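Local coordinates for uncharacterized protein (Pseudomonas aeruginosa UCBPP-PA14, PDB 3FD9), which represses the type III secretion regulon as an antiactivator, disrupting self-association and DNA binding of the activator ExsA until ExsC relieves it, at residues Pro106-Trp110 with Trp239-Leu245. Numbering follows the deposited sequence.
Sequences PVYGW and WLHERNL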
loop_
_atom_site.group_PDB
_atom_site.type_symbol
_atom_site.label_atom_id
_atom_site.label_comp_id
_atom_site.label_asym_id
_atom_site.label_seq_id
_atom_site.Cartn_x
_atom_site.Cartn_y
_atom_site.Cartn_z
ATOM N N PRO A 106 -18.696 -13.017 3.868
ATOM C CA PRO A 106 -18.510 -13.917 5.015
ATOM C C PRO A 106 -19.500 -15.081 4.986
ATOM O O PRO A 106 -19.119 -16.246 5.120
ATOM C CB PRO A 106 -18.813 -13.020 6.212
ATOM C CG PRO A 106 -18.463 -11.636 5.730
ATOM C CD PRO A 106 -18.879 -11.617 4.283
ATOM N N VAL A 107 -20.773 -14.760 4.803
ATOM C CA VAL A 107 -21.821 -15.767 4.772
ATOM C C VAL A 107 -21.555 -16.819 3.711
ATOM O O VAL A 107 -21.786 -18.008 3.932
ATOM C CB VAL A 107 -23.194 -15.130 4.523
ATOM C CG1 VAL A 107 -24.196 -16.177 4.069
ATOM C CG2 VAL A 107 -23.670 -14.416 5.788
ATOM N N TYR A 108 -21.071 -16.388 2.555
ATOM C CA TYR A 108 -20.832 -17.326 1.463
ATOM C C TYR A 108 -19.651 -18.225 1.764
ATOM O O TYR A 108 -19.649 -19.389 1.406
ATOM C CB TYR A 108 -20.602 -16.600 0.139
ATOM C CG TYR A 108 -20.488 -17.552 -1.023
ATOM C CD1 TYR A 108 -21.589 -17.834 -1.831
ATOM C CD2 TYR A 108 -19.291 -18.197 -1.299
ATOM C CE1 TYR A 108 -21.493 -18.718 -2.895
ATOM C CE2 TYR A 108 -19.185 -19.082 -2.352
ATOM C CZ TYR A 108 -20.289 -19.338 -3.148
ATOM O OH TYR A 108 -20.179 -20.211 -4.201
ATOM N N GLY A 109 -18.638 -17.675 2.418
ATOM C CA GLY A 109 -17.504 -18.479 2.834
ATOM C C GLY A 109 -17.949 -19.535 3.822
ATOM O O GLY A 109 -17.513 -20.681 3.772
ATOM N N TRP A 110 -18.831 -19.138 4.727
ATOM C CA TRP A 110 -19.398 -20.063 5.694
ATOM C C TRP A 110 -20.250 -21.125 4.991
ATOM O O TRP A 110 -20.020 -22.316 5.160
ATOM C CB TRP A 110 -20.215 -19.305 6.738
ATOM C CG TRP A 110 -20.836 -20.190 7.743
ATOM C CD1 TRP A 110 -20.292 -20.601 8.926
ATOM C CD2 TRP A 110 -22.128 -20.800 7.661
ATOM N NE1 TRP A 110 -21.169 -21.427 9.587
ATOM C CE2 TRP A 110 -22.305 -21.564 8.828
ATOM C CE3 TRP A 110 -23.153 -20.771 6.716
ATOM C CZ2 TRP A 110 -23.461 -22.289 9.074
ATOM C CZ3 TRP A 110 -24.304 -21.494 6.960
ATOM C CH2 TRP A 110 -24.447 -22.246 8.127
ATOM N N TRP A 239 -27.744 -14.041 13.855
ATOM C CA TRP A 239 -27.485 -15.181 12.987
ATOM C C TRP A 239 -25.997 -15.289 12.703
ATOM O O TRP A 239 -25.411 -16.362 12.819
ATOM C CB TRP A 239 -28.249 -15.039 11.675
ATOM C CG TRP A 239 -28.306 -16.294 10.881
ATOM C CD1 TRP A 239 -29.240 -17.276 10.982
ATOM C CD2 TRP A 239 -27.404 -16.703 9.846
ATOM N NE1 TRP A 239 -28.972 -18.279 10.085
ATOM C CE2 TRP A 239 -27.851 -17.951 9.371
ATOM C CE3 TRP A 239 -26.258 -16.140 9.276
ATOM C CZ2 TRP A 239 -27.198 -18.646 8.362
ATOM C CZ3 TRP A 239 -25.608 -16.835 8.271
ATOM C CH2 TRP A 239 -26.081 -18.072 7.825
ATOM N N LEU A 240 -25.390 -14.166 12.331
ATOM C CA LEU A 240 -23.982 -14.138 11.968
ATOM C C LEU A 240 -23.153 -14.474 13.182
ATOM O O LEU A 240 -22.204 -15.250 13.113
ATOM C CB LEU A 240 -23.588 -12.753 11.461
ATOM C CG LEU A 240 -24.252 -12.271 10.175
ATOM C CD1 LEU A 240 -23.857 -10.825 9.885
ATOM C CD2 LEU A 240 -23.873 -13.175 9.029
ATOM N N HIS A 241 -23.523 -13.867 14.300
ATOM C CA HIS A 241 -22.805 -14.051 15.551
ATOM C C HIS A 241 -22.742 -15.518 15.987
ATOM O O HIS A 241 -21.677 -16.033 16.291
ATOM C CB HIS A 241 -23.445 -13.201 16.644
ATOM C CG HIS A 241 -22.586 -13.045 17.856
ATOM N ND1 HIS A 241 -23.058 -13.251 19.133
ATOM C CD2 HIS A 241 -21.279 -12.717 17.983
ATOM C CE1 HIS A 241 -22.078 -13.050 19.997
ATOM N NE2 HIS A 241 -20.988 -12.726 19.325
ATOM N N GLU A 242 -23.883 -16.192 16.006
ATOM C CA GLU A 242 -23.933 -17.586 16.426
ATOM C C GLU A 242 -23.100 -18.495 15.542
ATOM O O GLU A 242 -22.982 -19.693 15.801
ATOM C CB GLU A 242 -25.376 -18.076 16.456
ATOM C CG GLU A 242 -26.094 -17.760 17.763
ATOM C CD GLU A 242 -27.589 -17.635 17.590
ATOM O OE1 GLU A 242 -28.177 -18.449 16.837
ATOM O OE2 GLU A 242 -28.175 -16.721 18.213
ATOM N N ARG A 243 -22.520 -17.914 14.499
ATOM C CA ARG A 243 -21.731 -18.666 13.540
ATOM C C ARG A 243 -20.360 -18.022 13.386
ATOM O O ARG A 243 -19.595 -18.331 12.462
ATOM C CB ARG A 243 -22.463 -18.735 12.201
ATOM C CG ARG A 243 -23.308 -19.961 12.050
ATOM C CD ARG A 243 -24.411 -19.762 11.029
ATOM N NE ARG A 243 -25.649 -19.306 11.648
ATOM C CZ ARG A 243 -26.715 -20.074 11.845
ATOM N NH1 ARG A 243 -26.706 -21.347 11.466
ATOM N NH2 ARG A 243 -27.795 -19.568 12.424
ATOM N N ASN A 244 -20.053 -17.110 14.300
ATOM C CA ASN A 244 -18.733 -16.517 14.332
ATOM C C ASN A 244 -18.435 -15.743 13.046
ATOM O O ASN A 244 -17.297 -15.724 12.571
ATOM C CB ASN A 244 -17.694 -17.612 14.548
ATOM C CG ASN A 244 -16.356 -17.066 14.970
ATOM O OD1 ASN A 244 -16.276 -16.175 15.820
ATOM N ND2 ASN A 244 -15.287 -17.600 14.378
ATOM N N LEU A 245 -19.463 -15.105 12.488
ATOM C CA LEU A 245 -19.284 -14.275 11.297
ATOM C C LEU A 245 -19.349 -12.800 11.645
ATOM O O LEU A 245 -19.267 -11.943 10.769
ATOM C CB LEU A 245 -20.301 -14.615 10.210
ATOM C CG LEU A 245 -20.340 -16.085 9.802
ATOM C CD1 LEU A 245 -21.482 -16.319 8.820
ATOM C CD2 LEU A 245 -19.013 -16.554 9.222
#
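Pro106-Trp110 is one turn within helix 96-115, kinked at Pro106, whose ring nitrogen has no hydrogen to give to the preceding turn; Trp110 N bonds back to Pro106 O at 2.9 Å. In the second segment, helix 232-241 ends in a Schellman motif: Leu245 N reaches Leu240 O (2.8 Å), Asn244 N reaches His241 O (2.8 Å), and Asn244 takes the positive phi of the C-prime residue. This turn brings Leu245 against the other helix, its CA 6.3 Å from the CA of Pro106. The two segments are held together by apolar and aromatic side-chain packing. Leu245 CD1 settles 3.9 Å from Trp110 CB and 4.2 Å from Val107 CG2, and the same Val107 methyl meets Leu240 CD2 at 3.5 Å and Trp239 CZ3 at 4.0 Å. The two tryptophans form a T-shaped pair, Trp239 directing its edge at the face of Trp110, with six-ring centroids 5.5 Å apart and planes at 74°. Arg243 CD adds a CH-pi contact, 3.8 Å from the centroid of the Trp110 six-membered ring, while Arg243 NE bonds Trp239 O (3.2 Å), tying the side chain back to its own helix end. Leu216 touches both indoles, and helix 217-223 packs through Leu219 on Val107 and Trp239. The contact thus packs helix 96-115 against the end of helix 232-241, and the chain leaving Leu245 goes on to strand 251-253, which pairs in parallel with strand 90-92.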